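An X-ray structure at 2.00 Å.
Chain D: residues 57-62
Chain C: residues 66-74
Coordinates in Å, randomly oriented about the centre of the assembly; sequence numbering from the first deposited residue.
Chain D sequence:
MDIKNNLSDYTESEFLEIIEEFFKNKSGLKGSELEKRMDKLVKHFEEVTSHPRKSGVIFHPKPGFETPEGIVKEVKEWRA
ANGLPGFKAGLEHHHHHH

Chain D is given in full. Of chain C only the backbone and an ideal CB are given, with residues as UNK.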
ATOM      1  N   VAL D  57      -5.064   9.771   4.943  1.00 21.50           N
ATOM      2  CA  VAL D  57      -5.539   9.836   6.322  1.00 24.30           C
ATOM      3  C   VAL D  57      -5.330   8.490   7.014  1.00 24.04           C
ATOM      4  O   VAL D  57      -4.949   8.428   8.182  1.00 21.17           O
ATOM      5  CB  VAL D  57      -7.028  10.221   6.398  1.00 17.79           C
ATOM      6  CG1 VAL D  57      -7.489  10.282   7.847  1.00 19.36           C
ATOM      7  CG2 VAL D  57      -7.271  11.556   5.699  1.00 20.15           C
ATOM      8  N   ILE D  58      -5.568   7.416   6.272  1.00 22.35           N
ATOM      9  CA  ILE D  58      -5.429   6.065   6.801  1.00 20.35           C
ATOM     10  C   ILE D  58      -3.985   5.581   6.794  1.00 16.43           C
ATOM     11  O   ILE D  58      -3.460   5.151   7.826  1.00 18.92           O
ATOM     12  CB  ILE D  58      -6.280   5.062   5.996  1.00 20.78           C
ATOM     13  CG1 ILE D  58      -7.759   5.447   6.051  1.00 22.89           C
ATOM     14  CG2 ILE D  58      -6.065   3.646   6.507  1.00 22.07           C
ATOM     15  CD1 ILE D  58      -8.646   4.565   5.194  1.00 23.99           C
ATOM     16  N   PHE D  59      -3.347   5.653   5.628  1.00 16.88           N
ATOM     17  CA  PHE D  59      -2.049   5.016   5.426  1.00 15.65           C
ATOM     18  C   PHE D  59      -0.857   5.923   5.730  1.00 17.27           C
ATOM     19  O   PHE D  59       0.260   5.440   5.905  1.00 22.26           O
ATOM     20  CB  PHE D  59      -1.942   4.494   3.989  1.00 14.38           C
ATOM     21  CG  PHE D  59      -2.985   3.468   3.638  1.00 14.79           C
ATOM     22  CD1 PHE D  59      -2.911   2.182   4.148  1.00 17.34           C
ATOM     23  CD2 PHE D  59      -4.032   3.786   2.791  1.00 16.29           C
ATOM     24  CE1 PHE D  59      -3.868   1.234   3.824  1.00 20.38           C
ATOM     25  CE2 PHE D  59      -4.989   2.843   2.462  1.00 19.54           C
ATOM     26  CZ  PHE D  59      -4.906   1.563   2.981  1.00 21.69           C
ATOM     27  N   HIS D  60      -1.083   7.231   5.772  1.00 18.22           N
ATOM     28  CA  HIS D  60      -0.024   8.162   6.157  1.00 24.93           C
ATOM     29  C   HIS D  60      -0.534   9.220   7.132  1.00 24.74           C
ATOM     30  O   HIS D  60      -0.482  10.418   6.848  1.00 20.38           O
ATOM     31  CB  HIS D  60       0.576   8.810   4.914  1.00 20.35           C
ATOM     32  CG  HIS D  60       1.247   7.828   4.002  1.00 20.42           C
ATOM     33  ND1 HIS D  60       2.577   7.489   4.127  1.00 21.36           N
ATOM     34  CD2 HIS D  60       0.763   7.087   2.979  1.00 19.96           C
ATOM     35  CE1 HIS D  60       2.888   6.592   3.207  1.00 21.57           C
ATOM     36  NE2 HIS D  60       1.805   6.330   2.498  1.00 21.78           N
ATOM     37  N   PRO D  61      -1.015   8.770   8.300  1.00 21.18           N
ATOM     38  CA  PRO D  61      -1.692   9.645   9.259  1.00 19.09           C
ATOM     39  C   PRO D  61      -0.741  10.594   9.977  1.00 25.09           C
ATOM     40  O   PRO D  61       0.448  10.303  10.114  1.00 21.18           O
ATOM     41  CB  PRO D  61      -2.310   8.655  10.244  1.00 18.77           C
ATOM     42  CG  PRO D  61      -1.353   7.509  10.238  1.00 19.05           C
ATOM     43  CD  PRO D  61      -0.847   7.402   8.830  1.00 18.70           C
ATOM     44  N   LYS D  62      -1.276  11.726  10.420  1.00 24.31           N
ATOM     45  CA  LYS D  62      -0.543  12.652  11.270  1.00 28.62           C
ATOM     46  C   LYS D  62      -0.217  11.965  12.592  1.00 27.42           C
ATOM     47  O   LYS D  62      -0.937  11.058  13.008  1.00 24.06           O
ATOM     48  CB  LYS D  62      -1.361  13.925  11.508  1.00 30.87           C
ATOM     49  CG  LYS D  62      -1.720  14.682  10.241  1.00 36.22           C
ATOM     50  CD  LYS D  62      -0.474  15.192   9.536  1.00 44.59           C
ATOM     51  CE  LYS D  62      -0.826  15.973   8.279  1.00 50.25           C
ATOM     52  NZ  LYS D  62      -1.699  17.143   8.571  1.00 51.22           N
TER
ATOM     53  N   UNK C  66       6.747   2.295   8.084  1.00 30.59           N
ATOM     54  CA  UNK C  66       5.373   2.186   7.619  1.00 27.68           C
ATOM     55  C   UNK C  66       4.393   2.479   8.747  1.00 29.79           C
ATOM     56  O   UNK C  66       4.668   2.195   9.915  1.00 21.83           O
ATOM     57  CB  UNK C  66       5.114   0.794   7.040  1.00 27.68           C
ATOM     58  N   UNK C  67       3.254   3.059   8.382  1.00 20.27           N
ATOM     59  CA  UNK C  67       2.159   3.293   9.313  1.00 20.93           C
ATOM     60  C   UNK C  67       1.569   1.966   9.772  1.00 20.60           C
ATOM     61  O   UNK C  67       1.678   0.968   9.059  1.00 22.16           O
ATOM     62  CB  UNK C  67       1.079   4.166   8.670  1.00 20.93           C
ATOM     63  N   UNK C  68       0.939   1.948  10.960  1.00 21.79           N
ATOM     64  CA  UNK C  68       0.275   0.740  11.462  1.00 25.03           C
ATOM     65  C   UNK C  68      -0.674   0.120  10.434  1.00 24.53           C
ATOM     66  O   UNK C  68      -0.786  -1.105  10.360  1.00 22.88           O
ATOM     67  CB  UNK C  68      -0.500   1.067  12.740  1.00 25.03           C
ATOM     68  N   UNK C  69      -1.332   0.961   9.644  1.00 24.47           N
ATOM     69  CA  UNK C  69      -2.238   0.479   8.606  1.00 22.56           C
ATOM     70  C   UNK C  69      -1.474  -0.233   7.487  1.00 20.31           C
ATOM     71  O   UNK C  69      -1.847  -1.333   7.075  1.00 18.91           O
ATOM     72  CB  UNK C  69      -3.049   1.642   8.031  1.00 22.56           C
ATOM     73  N   UNK C  70      -0.402   0.384   7.000  1.00 18.30           N
ATOM     74  CA  UNK C  70       0.414  -0.248   5.966  1.00 22.84           C
ATOM     75  C   UNK C  70       1.107  -1.509   6.473  1.00 25.84           C
ATOM     76  O   UNK C  70       1.382  -2.422   5.698  1.00 23.81           O
ATOM     77  CB  UNK C  70       1.458   0.742   5.445  1.00 22.84           C
ATOM     78  N   UNK C  71       1.382  -1.556   7.773  1.00 24.49           N
ATOM     79  CA  UNK C  71       1.985  -2.738   8.382  1.00 24.91           C
ATOM     80  C   UNK C  71       1.029  -3.924   8.334  1.00 26.40           C
ATOM     81  O   UNK C  71       1.443  -5.057   8.089  1.00 24.36           O
ATOM     82  CB  UNK C  71       2.390  -2.446   9.828  1.00 24.91           C
ATOM     83  N   UNK C  72      -0.251  -3.660   8.576  1.00 20.56           N
ATOM     84  CA  UNK C  72      -1.256  -4.711   8.497  1.00 20.85           C
ATOM     85  C   UNK C  72      -1.396  -5.215   7.067  1.00 24.43           C
ATOM     86  O   UNK C  72      -1.498  -6.419   6.833  1.00 27.04           O
ATOM     87  CB  UNK C  72      -2.603  -4.205   9.016  1.00 20.85           C
ATOM     88  N   UNK C  73      -1.405  -4.287   6.116  1.00 22.94           N
ATOM     89  CA  UNK C  73      -1.584  -4.639   4.713  1.00 22.10           C
ATOM     90  C   UNK C  73      -0.485  -5.568   4.212  1.00 21.56           C
ATOM     91  O   UNK C  73      -0.776  -6.617   3.640  1.00 24.21           O
ATOM     92  CB  UNK C  73      -1.624  -3.372   3.856  1.00 22.10           C
ATOM     93  N   UNK C  74       0.772  -5.194   4.431  1.00 17.85           N
ATOM     94  CA  UNK C  74       1.877  -6.032   3.963  1.00 18.16           C
ATOM     95  C   UNK C  74       1.887  -7.378   4.688  1.00 19.25           C
ATOM     96  O   UNK C  74       2.371  -8.375   4.149  1.00 21.14           O
ATOM     97  CB  UNK C  74       3.213  -5.315   4.166  1.00 18.16           C
TER

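Chain D presents the end of a helix, with the carbonyls of Ile D58 and Phe D59 turned toward chain C and the ring of Phe D59 beside them. The chain C backbone enters extended and becomes helical from 68 onward.

Position 66 has phi/psi of -113/147, and its ideal CB has nothing of this stretch of chain D within 5.5 Å. Chain D sets little requirement here, and many side chains would fit. The residue is Leu C66, whose CD2 comes no nearer than 6.1 Å to His D60 CE1.

Position 67 is the most constrained. Its CA-to-CB bond points toward chain D, and the ideal CB lies only 3.2 Å from Phe D59 O and 3.8 Å from Pro D61 CD. The space is tight and contains an acceptor, so a small donor is favoured. The position also comes just before the helix, with phi/psi of -66/155, where Ser, Thr, Asp or Asn commonly cap. A hydroxyl, from Ser or perhaps Thr, meets both demands. The residue is Ser C67, chi1 in p. Its OG donates to Phe D59 O at 2.6 Å. The same OG accepts from the backbone N of position 70 at 3.2 Å, the capping bond. Water 1 adds a second link: it accepts from Ser C67 N and donates to Phe D59 O, each at 2.8 Å.

Position 68 opens the helix, and its phi of -51 is compatible with proline. The CB points sideways, with no atom of this stretch of chain D within 5.5 Å. Pro, Glu, Asp or Ala would be reasonable in a first turn. Pro C68 is found, and it makes no contact with this stretch of chain D.

Position 69 points toward chain D. Its ideal CB is 3.5 Å from Ile D58 O and 3.9 Å from Phe D59 CD1. Close walls favour a small residue: Ala, Ser or Gly. The residue is Ser C69, chi1 in t. Its OG packs 3.3 Å from both Ile D58 CG2 and Phe D59 CE1, and has its hydrogen bond elsewhere in the structure. Water 2 joins its backbone N to Ile D58 O.

Position 70 points sideways, with its ideal CB 4.8 Å from Phe D59 CD1. A medium side chain could reach the Phe D59 ring or the His D60 imidazole; Asn, Gln, Leu or Met are plausible. The residue is Asn C70. Its OD1 lies 3.3 Å from Phe D59 CD1, and its ND2 donates to water 1 at 2.9 Å.

Positions 71 and 72 are helical and their side chains are out of reach of this stretch, so chain D offers no guide. They are Arg C71 and Tyr C72.

Position 73 points toward chain D, its ideal CB 5.1 Å from Phe D59 CE1. A large apolar or aromatic group could meet that ring. Phe C73 does so: the edge of Phe D59 meets its face, with planes at 90° and centroids 4.9 Å apart.

Position 74 is again out of reach and undetermined by chain D. It is Val C74.

Chain C (66-74) LSPSNRYFV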
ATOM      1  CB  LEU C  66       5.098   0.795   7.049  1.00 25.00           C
ATOM      2  CG  LEU C  66       5.834   0.383   5.775  1.00 20.97           C
ATOM      3  CD1 LEU C  66       5.462  -1.044   5.428  1.00 19.33           C
ATOM      4  CD2 LEU C  66       5.514   1.325   4.622  1.00 18.57           C
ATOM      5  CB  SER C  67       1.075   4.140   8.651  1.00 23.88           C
ATOM      6  OG  SER C  67       0.528   3.449   7.540  1.00 22.38           O
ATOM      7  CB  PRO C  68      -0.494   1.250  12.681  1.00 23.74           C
ATOM      8  CG  PRO C  68       0.327   2.384  13.173  1.00 24.68           C
ATOM      9  CD  PRO C  68       0.896   3.045  11.944  1.00 23.48           C
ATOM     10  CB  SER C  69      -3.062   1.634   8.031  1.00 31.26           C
ATOM     11  OG  SER C  69      -4.044   1.148   7.133  1.00 41.61           O
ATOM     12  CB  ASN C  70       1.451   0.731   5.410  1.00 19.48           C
ATOM     13  CG  ASN C  70       0.965   1.444   4.158  1.00 20.15           C
ATOM     14  OD1 ASN C  70       0.086   0.949   3.456  1.00 19.09           O
ATOM     15  ND2 ASN C  70       1.539   2.608   3.871  1.00 17.18           N
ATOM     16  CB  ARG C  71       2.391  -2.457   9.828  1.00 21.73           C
ATOM     17  CG  ARG C  71       3.589  -1.540   9.971  1.00 23.10           C
ATOM     18  CD  ARG C  71       3.787  -1.131  11.420  1.00 24.60           C
ATOM     19  NE  ARG C  71       4.903  -0.203  11.572  1.00 27.18           N
ATOM     20  CZ  ARG C  71       5.114   0.533  12.655  1.00 24.31           C
ATOM     21  NH1 ARG C  71       4.278   0.456  13.681  1.00 25.72           N
ATOM     22  NH2 ARG C  71       6.155   1.351  12.710  1.00 29.01           N
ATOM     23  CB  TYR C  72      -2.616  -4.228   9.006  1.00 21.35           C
ATOM     24  CG  TYR C  72      -3.748  -5.091   8.499  1.00 25.98           C
ATOM     25  CD1 TYR C  72      -3.948  -6.368   9.003  1.00 26.67           C
ATOM     26  CD2 TYR C  72      -4.599  -4.641   7.496  1.00 28.03           C
ATOM     27  CE1 TYR C  72      -4.971  -7.167   8.534  1.00 30.22           C
ATOM     28  CE2 TYR C  72      -5.622  -5.433   7.020  1.00 29.78           C
ATOM     29  CZ  TYR C  72      -5.804  -6.695   7.543  1.00 29.95           C
ATOM     30  OH  TYR C  72      -6.824  -7.487   7.071  1.00 32.34           O
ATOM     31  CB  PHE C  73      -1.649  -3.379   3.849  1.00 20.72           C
ATOM     32  CG  PHE C  73      -3.043  -2.863   3.650  1.00 20.29           C
ATOM     33  CD1 PHE C  73      -3.805  -2.468   4.733  1.00 19.62           C
ATOM     34  CD2 PHE C  73      -3.596  -2.779   2.381  1.00 19.10           C
ATOM     35  CE1 PHE C  73      -5.098  -1.996   4.556  1.00 23.19           C
ATOM     36  CE2 PHE C  73      -4.880  -2.309   2.200  1.00 21.98           C
ATOM     37  CZ  PHE C  73      -5.632  -1.916   3.288  1.00 21.31           C
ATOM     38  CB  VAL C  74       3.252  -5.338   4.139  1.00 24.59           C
ATOM     39  CG1 VAL C  74       3.371  -4.143   3.202  1.00 21.36           C
ATOM     40  CG2 VAL C  74       3.471  -4.915   5.585  1.00 25.95           C
TER
HETATM   41  O   HOH W   1       2.841   4.257   5.849  1.00 17.89           O
HETATM   42  O   HOH W   2      -2.274   3.966  10.456  1.00 24.99           O
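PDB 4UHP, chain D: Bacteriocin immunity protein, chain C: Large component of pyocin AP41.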